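Local coordinates for rhizobiales Sp. Pch2 (Marine metagenome, PDB 6PB3), which is a TRIP13/Pch2-like AAA+ ATPase that probably remodels HORMA domain proteins to regulate cGAS-like enzymes in bacterial immunity against phages, at residues Thr237-Gly241 and Thr242-Gly246. Sequence-based numbering, arbitrary orientation.
Sequences TTLQG and TGVTG
Leu-239 and Thr-242 meet in a local turn contact at the surface, where helix 228-239 gives way to the short loop before helix 246-255. The turn runs from Leu-239 to Thr-242 and is type II: Thr-242 N donates to Leu-239 O over 3.1 Å, with an N-H...O angle of 149°. Gly-241, at its third position, has the positive phi (79°) that such a turn calls for and glycine takes easily. Thr-242 OG1 lies between its own backbone N and carbonyl carbon (chi1 65°), which turns the hydroxyl back toward the same Leu-239 O; at 2.5 Å this approach is suspiciously short, so a two-donor grip is tentative. Buried Leu-239 brings CD1 against both branches of Val-244, 3.8 Å from CG2 and 3.9 Å from CG1; Leu-239 also touches Leu-252 and Val-244 touches Ile-249, both on helix 246-255. A water accepts from Gly-241 N at 2.7 Å and only weakly from Gly-243 N. Gln-240 instead faces a neighbouring subunit, its NE2 bonded to Ala-62 O there. With Thr-245 OG1 capping Gln-248 N, this is a short interhelical loop, a type II turn then an N-capped helix, following the last sheet strand, consistent with the small helical AAA+ lid.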
ATOM      1  N   THR A 237      -2.699   5.938  40.958  1.00 65.89           N
ATOM      2  CA  THR A 237      -2.183   7.262  41.302  1.00 63.76           C
ATOM      3  C   THR A 237      -3.215   8.353  41.035  1.00 62.51           C
ATOM      4  O   THR A 237      -3.402   9.256  41.858  1.00 65.31           O
ATOM      5  CB  THR A 237      -0.906   7.557  40.521  1.00 64.88           C
ATOM      6  OG1 THR A 237       0.095   6.583  40.851  1.00 67.28           O
ATOM      7  CG2 THR A 237      -0.386   8.944  40.867  1.00 72.77           C
ATOM      8  N   THR A 238      -3.898   8.288  39.889  1.00 60.33           N
ATOM      9  CA  THR A 238      -4.899   9.309  39.590  1.00 56.44           C
ATOM     10  C   THR A 238      -6.090   9.217  40.539  1.00 62.70           C
ATOM     11  O   THR A 238      -6.625  10.243  40.975  1.00 69.86           O
ATOM     12  CB  THR A 238      -5.361   9.188  38.136  1.00 64.64           C
ATOM     13  OG1 THR A 238      -4.226   9.313  37.266  1.00 70.98           O
ATOM     14  CG2 THR A 238      -6.347  10.279  37.809  1.00 82.01           C
ATOM     15  N   LEU A 239      -6.522   8.009  40.875  1.00 61.82           N
ATOM     16  CA  LEU A 239      -7.749   7.857  41.640  1.00 70.63           C
ATOM     17  C   LEU A 239      -7.525   7.871  43.137  1.00 71.61           C
ATOM     18  O   LEU A 239      -8.480   7.652  43.884  1.00 67.66           O
ATOM     19  CB  LEU A 239      -8.454   6.560  41.257  1.00 71.16           C
ATOM     20  CG  LEU A 239      -9.138   6.615  39.901  1.00 72.76           C
ATOM     21  CD1 LEU A 239      -9.985   5.371  39.731  1.00 75.15           C
ATOM     22  CD2 LEU A 239      -9.976   7.890  39.776  1.00 77.31           C
ATOM     23  N   GLN A 240      -6.297   8.110  43.587  1.00 65.98           N
ATOM     24  CA  GLN A 240      -5.999   8.045  45.007  1.00 66.23           C
ATOM     25  C   GLN A 240      -6.792   9.104  45.759  1.00 75.06           C
ATOM     26  O   GLN A 240      -6.928  10.244  45.306  1.00 77.14           O
ATOM     27  CB  GLN A 240      -4.492   8.224  45.231  1.00 86.26           C
ATOM     28  CG  GLN A 240      -4.061   8.457  46.674  1.00 90.19           C
ATOM     29  CD  GLN A 240      -4.185   9.910  47.092  1.00 91.38           C
ATOM     30  OE1 GLN A 240      -3.733  10.818  46.386  1.00 91.43           O
ATOM     31  NE2 GLN A 240      -4.822  10.141  48.237  1.00 94.16           N
ATOM     32  N   GLY A 241      -7.323   8.721  46.916  1.00 82.33           N
ATOM     33  CA  GLY A 241      -8.102   9.647  47.700  1.00 85.52           C
ATOM     34  C   GLY A 241      -9.518   9.849  47.221  1.00 94.58           C
ATOM     35  O   GLY A 241     -10.215  10.716  47.754  1.00112.49           O
ATOM     36  N   THR A 242      -9.966   9.093  46.225  1.00 84.07           N
ATOM     37  CA  THR A 242     -11.349   9.151  45.778  1.00 79.24           C
ATOM     38  C   THR A 242     -12.189   8.025  46.350  1.00 78.51           C
ATOM     39  O   THR A 242     -13.399   7.996  46.111  1.00 84.46           O
ATOM     40  CB  THR A 242     -11.429   9.102  44.250  1.00 77.45           C
ATOM     41  OG1 THR A 242     -10.947   7.832  43.795  1.00 86.08           O
ATOM     42  CG2 THR A 242     -10.601  10.215  43.622  1.00 71.27           C
ATOM     43  N   GLY A 243     -11.583   7.095  47.085  1.00 81.76           N
ATOM     44  CA  GLY A 243     -12.340   6.004  47.664  1.00 74.94           C
ATOM     45  C   GLY A 243     -12.601   4.849  46.725  1.00 83.48           C
ATOM     46  O   GLY A 243     -13.348   3.932  47.081  1.00 78.92           O
ATOM     47  N   VAL A 244     -12.008   4.865  45.533  1.00 88.97           N
ATOM     48  CA  VAL A 244     -12.112   3.733  44.619  1.00 89.80           C
ATOM     49  C   VAL A 244     -11.357   2.542  45.194  1.00 89.54           C
ATOM     50  O   VAL A 244     -10.173   2.647  45.543  1.00 92.73           O
ATOM     51  CB  VAL A 244     -11.572   4.115  43.233  1.00 80.49           C
ATOM     52  CG1 VAL A 244     -11.449   2.879  42.361  1.00 74.57           C
ATOM     53  CG2 VAL A 244     -12.480   5.149  42.588  1.00 76.83           C
ATOM     54  N   THR A 245     -12.039   1.399  45.291  1.00 83.18           N
ATOM     55  CA  THR A 245     -11.422   0.212  45.862  1.00 80.04           C
ATOM     56  C   THR A 245     -10.378  -0.361  44.907  1.00 83.28           C
ATOM     57  O   THR A 245     -10.316  -0.017  43.719  1.00 73.73           O
ATOM     58  CB  THR A 245     -12.473  -0.854  46.182  1.00 95.15           C
ATOM     59  OG1 THR A 245     -12.867  -1.525  44.979  1.00100.05           O
ATOM     60  CG2 THR A 245     -13.699  -0.224  46.835  1.00103.11           C
ATOM     61  N   GLY A 246      -9.540  -1.244  45.449  1.00 85.27           N
ATOM     62  CA  GLY A 246      -8.593  -1.952  44.606  1.00 85.07           C
ATOM     63  C   GLY A 246      -9.289  -2.874  43.625  1.00 84.27           C
ATOM     64  O   GLY A 246      -8.845  -3.036  42.484  1.00 89.73           O
TER
HETATM   65  O   HOH W   1      -8.369   6.536  48.129  1.00 90.65           O